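Local coordinates for protein exoglucanase A (PDB 7CBD) that hydrolyses the 1,4-beta-glucosidic bonds of cellulose with inversion of anomeric configuration, releasing cellobiose from the non-reducing ends of the chains, at residues 12-17 with 83-88; 200-205 with 274-279; 336-341 with 404-409. All coordinates share one frame; numbering follows the deposited sequence.

Contact 1: residues 12-17 with 83-88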
# COMPACT_ATOMS: atom_id res chain seq x y z
N GLY A 12 -19.00 -9.79 2.06
CA GLY A 12 -20.28 -9.28 2.52
C GLY A 12 -20.19 -8.09 3.44
O GLY A 12 -21.20 -7.73 4.07
N ALA A 13 -19.03 -7.44 3.53
CA ALA A 13 -18.81 -6.37 4.49
C ALA A 13 -18.65 -5.04 3.78
O ALA A 13 -18.35 -4.97 2.59
CB ALA A 13 -17.55 -6.66 5.32
N VAL A 14 -18.84 -3.97 4.54
CA VAL A 14 -18.46 -2.63 4.13
C VAL A 14 -17.09 -2.32 4.72
O VAL A 14 -16.60 -3.02 5.60
CB VAL A 14 -19.54 -1.59 4.56
CG1 VAL A 14 -19.63 -1.50 6.07
CG2 VAL A 14 -19.30 -0.23 3.94
N GLN A 15 -16.45 -1.26 4.23
CA GLN A 15 -15.17 -0.82 4.76
C GLN A 15 -15.29 0.58 5.36
O GLN A 15 -16.05 1.42 4.87
CB GLN A 15 -14.08 -0.83 3.67
CG GLN A 15 -13.82 -2.20 3.10
CD GLN A 15 -12.66 -2.19 2.12
OE1 GLN A 15 -11.58 -1.69 2.43
NE2 GLN A 15 -12.88 -2.74 0.94
N TYR A 16 -14.51 0.83 6.41
CA TYR A 16 -14.52 2.13 7.09
C TYR A 16 -14.10 3.25 6.15
O TYR A 16 -13.10 3.13 5.45
CB TYR A 16 -13.54 2.08 8.25
CG TYR A 16 -13.34 3.39 8.99
CD1 TYR A 16 -14.34 3.91 9.79
CD2 TYR A 16 -12.13 4.08 8.93
CE1 TYR A 16 -14.16 5.10 10.49
CE2 TYR A 16 -11.93 5.26 9.63
CZ TYR A 16 -12.95 5.76 10.42
OH TYR A 16 -12.79 6.93 11.13
N VAL A 17 -14.84 4.35 6.19
CA VAL A 17 -14.48 5.57 5.49
C VAL A 17 -13.99 6.59 6.51
O VAL A 17 -14.69 6.90 7.49
CB VAL A 17 -15.65 6.11 4.65
CG1 VAL A 17 -15.27 7.40 3.95
CG2 VAL A 17 -16.07 5.06 3.63
N ALA A 83 -24.66 0.45 8.56
CA ALA A 83 -24.60 -0.47 7.42
C ALA A 83 -25.40 -1.74 7.67
O ALA A 83 -25.93 -2.33 6.72
CB ALA A 83 -23.16 -0.84 7.11
N GLY A 84 -25.48 -2.20 8.91
CA GLY A 84 -26.23 -3.41 9.20
C GLY A 84 -25.60 -4.69 8.68
O GLY A 84 -26.28 -5.73 8.64
N VAL A 85 -24.34 -4.64 8.28
CA VAL A 85 -23.57 -5.80 7.82
C VAL A 85 -22.19 -5.66 8.47
O VAL A 85 -21.91 -4.61 9.07
CB VAL A 85 -23.46 -5.82 6.28
CG1 VAL A 85 -24.83 -5.99 5.65
CG2 VAL A 85 -22.76 -4.57 5.77
N PRO A 86 -21.32 -6.66 8.40
CA PRO A 86 -19.99 -6.49 9.00
C PRO A 86 -19.25 -5.32 8.37
O PRO A 86 -19.48 -4.94 7.22
CB PRO A 86 -19.30 -7.82 8.71
CG PRO A 86 -20.45 -8.80 8.57
CD PRO A 86 -21.51 -8.02 7.88
N LEU A 87 -18.35 -4.73 9.15
CA LEU A 87 -17.52 -3.64 8.67
C LEU A 87 -16.06 -3.96 8.95
O LEU A 87 -15.73 -4.44 10.04
CB LEU A 87 -17.90 -2.33 9.38
CG LEU A 87 -17.02 -1.12 9.07
CD1 LEU A 87 -17.85 0.14 8.98
CD2 LEU A 87 -15.90 -0.94 10.09
N VAL A 88 -15.20 -3.70 7.97
CA VAL A 88 -13.75 -3.83 8.12
C VAL A 88 -13.14 -2.44 8.26
O VAL A 88 -13.32 -1.58 7.38
CB VAL A 88 -13.12 -4.57 6.93
CG1 VAL A 88 -11.60 -4.62 7.09
CG2 VAL A 88 -13.70 -5.96 6.77
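With chi1 at 64°, Val14 carries CG1 between its backbone N and carbonyl carbon, while Leu87 holds CG anti to its backbone N (chi1 174°). CG1 of Val14 thereby lies against the leucine side chain, 3.8 Å from Leu87 CD1, and also meets the last residue of helix 69-83, with Ala83 CB 3.7 Å from Val14 CG1. Val85 CG2 borders the same methyl more loosely. Further along, Leu87 CD2 reaches Tyr16 CB at 4.3 Å. Three backbone hydrogen bonds join the two segments beside this apolar cluster: Val14 N to Pro86 O (2.9 Å), Val88 N to Val14 O (2.8 Å, 166° at the hydrogen) and Tyr16 N to Val88 O (2.9 Å). They make strand 14-15 a short parallel neighbour of the start of strand 87-93, within the mainly parallel sheet of the family 6 alpha/beta catalytic domain. Strand 87-93 also pairs with strand 141-146, with backbone hydrogen bonding between Leu87 and Arg141. Val14 and Leu87 occupy one face of the sheet, Gln15 and Val88 the other. Ala13 CB lies 3.2 Å from Pro86 O and touches Val88 on that second face, 4.2 Å from Val88 CG2. Beyond the pairing, Gln15 OE1 is hydrogen-bonded to Asn90, and the Tyr16 hydroxyl is hydrogen-bonded to His72 and Asn75 of helix 69-83.

Contact 2: residues 200-205 with 274-279; sequences GWDSNA and TAHMHR
The imidazole of His276 meets the start of helix 202-218, with its CE1 3.2 Å from Gly200 O, the oxygen lying at the ring edge and in its plane. CG of the histidine is anti to the backbone N (chi1 -177°). Ala205 CB approaches the ring obliquely, 3.7 Å from His276 CE1. The Asp202 side chain crosses the histidine at about a right angle, carboxylate and ring planes 66° apart, and the two are joined through a water: it donates to Asp202 OD1 at 2.6 Å and lies in the ring plane 2.7 Å from His276 NE2. ND1 is hydrogen-bonded to Asp267, so both ring nitrogens are engaged. An alanine in place of His276 would probably leave Asp267 and the bridging water without their mate and open a gap beside Ala205. Next in the chain, Met277, bent at chi2 and chi3, puts SD 3.8 Å from Ala205 CB. The N-terminal end of helix 202-218 thus packs on helix 270-283, whose Thr274 and His278 touch strand 291-295, while Met277 also reaches Ile193, just past strand 187-192.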
# COMPACT_ATOMS: atom_id res chain seq x y z
N GLY A 200 9.24 -9.87 -7.61
CA GLY A 200 8.68 -10.77 -8.61
C GLY A 200 9.66 -11.81 -9.14
O GLY A 200 9.24 -12.90 -9.55
N TRP A 201 10.95 -11.48 -9.16
CA TRP A 201 11.98 -12.44 -9.57
C TRP A 201 11.93 -13.67 -8.68
O TRP A 201 11.79 -13.56 -7.46
CB TRP A 201 13.37 -11.80 -9.45
CG TRP A 201 13.55 -10.59 -10.33
CD1 TRP A 201 14.06 -10.58 -11.60
CD2 TRP A 201 13.22 -9.23 -10.02
NE1 TRP A 201 14.05 -9.29 -12.10
CE2 TRP A 201 13.55 -8.45 -11.14
CE3 TRP A 201 12.68 -8.60 -8.89
CZ2 TRP A 201 13.36 -7.07 -11.17
CZ3 TRP A 201 12.48 -7.22 -8.93
CH2 TRP A 201 12.82 -6.47 -10.06
N ASP A 202 12.08 -14.85 -9.30
CA ASP A 202 12.16 -16.09 -8.52
C ASP A 202 13.20 -16.00 -7.42
O ASP A 202 12.99 -16.49 -6.30
CB ASP A 202 12.52 -17.27 -9.43
CG ASP A 202 11.37 -17.75 -10.29
OD1 ASP A 202 10.24 -17.27 -10.12
OD2 ASP A 202 11.61 -18.63 -11.14
N SER A 203 14.34 -15.38 -7.71
CA SER A 203 15.42 -15.30 -6.73
C SER A 203 15.07 -14.43 -5.53
O SER A 203 15.76 -14.50 -4.51
CB SER A 203 16.67 -14.76 -7.39
OG SER A 203 16.34 -13.61 -8.13
N ASN A 204 14.03 -13.59 -5.64
CA ASN A 204 13.55 -12.80 -4.51
C ASN A 204 12.26 -13.35 -3.92
O ASN A 204 12.10 -13.38 -2.69
CB ASN A 204 13.33 -11.34 -4.93
CG ASN A 204 14.64 -10.61 -5.22
OD1 ASN A 204 15.73 -11.13 -4.96
ND2 ASN A 204 14.53 -9.40 -5.76
N ALA A 205 11.34 -13.81 -4.77
CA ALA A 205 10.06 -14.31 -4.29
C ALA A 205 10.24 -15.54 -3.41
O ALA A 205 9.61 -15.66 -2.35
CB ALA A 205 9.17 -14.65 -5.49
N THR A 274 0.38 -11.61 -7.06
CA THR A 274 -0.36 -12.25 -5.98
C THR A 274 -0.60 -13.74 -6.25
O THR A 274 -0.54 -14.56 -5.33
CB THR A 274 -1.68 -11.52 -5.68
OG1 THR A 274 -2.42 -11.32 -6.88
CG2 THR A 274 -1.42 -10.17 -5.01
N ALA A 275 -0.84 -14.11 -7.51
CA ALA A 275 -0.96 -15.53 -7.84
C ALA A 275 0.35 -16.26 -7.59
O ALA A 275 0.37 -17.37 -7.03
CB ALA A 275 -1.40 -15.71 -9.30
N HIS A 276 1.46 -15.64 -7.98
CA HIS A 276 2.79 -16.21 -7.79
C HIS A 276 3.09 -16.41 -6.31
O HIS A 276 3.49 -17.50 -5.89
CB HIS A 276 3.78 -15.23 -8.44
CG HIS A 276 5.21 -15.65 -8.41
ND1 HIS A 276 6.22 -14.79 -8.79
CD2 HIS A 276 5.82 -16.82 -8.09
CE1 HIS A 276 7.39 -15.41 -8.69
NE2 HIS A 276 7.17 -16.64 -8.27
N MET A 277 2.88 -15.37 -5.51
CA MET A 277 3.20 -15.46 -4.09
C MET A 277 2.25 -16.40 -3.36
O MET A 277 2.67 -17.10 -2.44
CB MET A 277 3.21 -14.08 -3.46
CG MET A 277 4.40 -13.25 -3.88
SD MET A 277 6.00 -14.01 -3.48
CE MET A 277 6.10 -13.69 -1.71
N HIS A 278 0.97 -16.43 -3.74
CA HIS A 278 0.08 -17.39 -3.10
C HIS A 278 0.61 -18.81 -3.26
O HIS A 278 0.63 -19.58 -2.30
CB HIS A 278 -1.35 -17.26 -3.63
CG HIS A 278 -2.37 -18.00 -2.82
ND1 HIS A 278 -2.65 -19.34 -3.01
CD2 HIS A 278 -3.17 -17.59 -1.80
CE1 HIS A 278 -3.58 -19.72 -2.14
NE2 HIS A 278 -3.91 -18.67 -1.40
N ARG A 279 1.03 -19.17 -4.48
CA ARG A 279 1.62 -20.49 -4.71
C ARG A 279 2.81 -20.72 -3.80
O ARG A 279 2.87 -21.73 -3.09
CB ARG A 279 2.06 -20.61 -6.17
CG ARG A 279 0.96 -20.81 -7.18
CD ARG A 279 1.53 -21.17 -8.56
NE ARG A 279 2.26 -20.06 -9.17
CZ ARG A 279 1.72 -19.17 -9.99
NH1 ARG A 279 0.44 -19.25 -10.29
NH2 ARG A 279 2.47 -18.20 -10.50
O HOH W 1 9.24 -18.39 -8.02

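Contact 3: residues 336-341 with 404-409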
# COMPACT_ATOMS: atom_id res chain seq x y z
N ASN A 336 6.50 9.17 -4.72
CA ASN A 336 5.74 10.14 -5.51
C ASN A 336 6.08 10.09 -7.00
O ASN A 336 6.33 11.14 -7.60
CB ASN A 336 6.01 11.56 -5.00
CG ASN A 336 5.68 11.74 -3.53
OD1 ASN A 336 4.66 11.26 -3.04
ND2 ASN A 336 6.55 12.46 -2.82
N PRO A 337 6.08 8.92 -7.64
CA PRO A 337 6.42 8.90 -9.07
C PRO A 337 5.45 9.74 -9.89
O PRO A 337 4.23 9.68 -9.70
CB PRO A 337 6.31 7.42 -9.44
CG PRO A 337 5.36 6.85 -8.44
CD PRO A 337 5.67 7.59 -7.17
N LEU A 338 6.00 10.51 -10.82
CA LEU A 338 5.18 11.37 -11.65
C LEU A 338 4.20 10.56 -12.50
O LEU A 338 4.55 9.50 -13.04
CB LEU A 338 6.07 12.20 -12.58
CG LEU A 338 6.60 13.47 -11.91
CD1 LEU A 338 7.82 14.00 -12.64
CD2 LEU A 338 5.52 14.54 -11.84
N GLY A 339 2.97 11.06 -12.60
CA GLY A 339 2.00 10.55 -13.55
C GLY A 339 1.09 9.46 -13.04
O GLY A 339 0.19 9.03 -13.78
N ALA A 340 1.27 9.01 -11.80
CA ALA A 340 0.44 7.93 -11.27
C ALA A 340 -1.02 8.36 -11.16
O ALA A 340 -1.33 9.55 -10.96
CB ALA A 340 0.96 7.51 -9.90
N GLY A 341 -1.92 7.39 -11.30
CA GLY A 341 -3.34 7.63 -11.17
C GLY A 341 -3.99 6.64 -10.22
O GLY A 341 -3.48 5.55 -9.97
N GLY A 404 12.28 10.46 -11.34
CA GLY A 404 10.96 10.84 -11.81
C GLY A 404 10.02 11.24 -10.70
O GLY A 404 8.81 11.19 -10.88
N ALA A 405 10.55 11.65 -9.54
CA ALA A 405 9.69 12.02 -8.42
C ALA A 405 8.96 13.34 -8.70
O ALA A 405 9.47 14.22 -9.41
CB ALA A 405 10.52 12.14 -7.14
N THR A 406 7.77 13.47 -8.12
CA THR A 406 6.97 14.69 -8.30
C THR A 406 7.57 15.82 -7.46
O THR A 406 7.78 15.64 -6.25
CB THR A 406 5.51 14.44 -7.91
OG1 THR A 406 5.00 13.30 -8.62
CG2 THR A 406 4.65 15.65 -8.24
N PRO A 407 7.89 16.97 -8.05
CA PRO A 407 8.49 18.06 -7.28
C PRO A 407 7.49 18.71 -6.35
O PRO A 407 6.28 18.50 -6.44
CB PRO A 407 8.94 19.07 -8.35
CG PRO A 407 8.94 18.32 -9.62
CD PRO A 407 7.88 17.27 -9.49
N ASN A 408 8.02 19.53 -5.45
CA ASN A 408 7.21 20.30 -4.50
C ASN A 408 6.39 19.40 -3.58
O ASN A 408 5.25 19.72 -3.23
CB ASN A 408 6.35 21.36 -5.20
CG ASN A 408 7.19 22.44 -5.82
OD1 ASN A 408 8.05 23.02 -5.16
ND2 ASN A 408 6.97 22.71 -7.11
N ALA A 409 6.98 18.28 -3.17
CA ALA A 409 6.29 17.30 -2.33
C ALA A 409 6.47 17.63 -0.85
O ALA A 409 7.60 17.89 -0.42
CB ALA A 409 6.85 15.91 -2.59
O HOH W 2 8.70 13.61 -4.47
O HOH W 3 2.44 12.99 -10.07
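Asn336 O is gripped twice by Thr406, by the hydroxyl OG1 at 2.7 Å and by the backbone N at 2.8 Å. The two donors come from opposite faces of the carbonyl plane, OG1 standing 40° out of it. Thr406 can offer both because its OG1 lies beside its own backbone N (chi1 -53°). Two residues on, Leu338 N donates to Gly404 O at 2.9 Å, nearly along the C=O axis (165°). With these bonds Pro337 and Ala405 form a single backbone bridge. Two waters extend it: one receives from Asn336 ND2 and donates to Thr406 O; the other donates to Thr406 OG1 (3.0 Å) and accepts from Gly339 N, inside the type II turn that runs from Pro337 to Ala340. Outward, the Leu338 side chain lies obliquely across Thr406, with Leu338 CD2 3.5 Å from Thr406 OG1 and 4.3 Å from Pro407 CD, while Leu338 CG is 3.3 Å from Gly404 O. Asn336 ND2 also rests 3.5 Å from Ala409 CB, and OD1 of the same amide is hydrogen-bonded to Gln419 of helix 417-425. Phe416 touches the side chains of Asn336, Thr406 and Ala409. Asn336 N is hydrogen-bonded to OD2 of Asp371, predicted to be an active-site residue, and Asn336 follows Cys335, which by similarity is disulfide-linked to Cys389. The arrangement is a bridge between two irregular loops beside the probable active site, in a family whose cellobiohydrolases enclose that site with loops.

How the contacts relate
From the N terminus the chain meets the three contacts strictly in series; none nests in or crosses another. Contact 1 closes a loop of 65 residues, largely helical, and sets the N-terminal strand 14-15 on strand 87-93 of the central sheet. Contact 2 then closes 68 residues, holding the starting end of helix 202-218 to helix 270-283. Contact 3 closes 62 residues without helix, between a loop preceding strand 347-348 and one leading to helix 417-425. Nearest atoms of any two contacts stay about 15 or 16 Å apart. Contacts 1 and 3 lie on opposite sides of the chain's centre, and only contact 3 lies beside a predicted catalytic residue, Asp371.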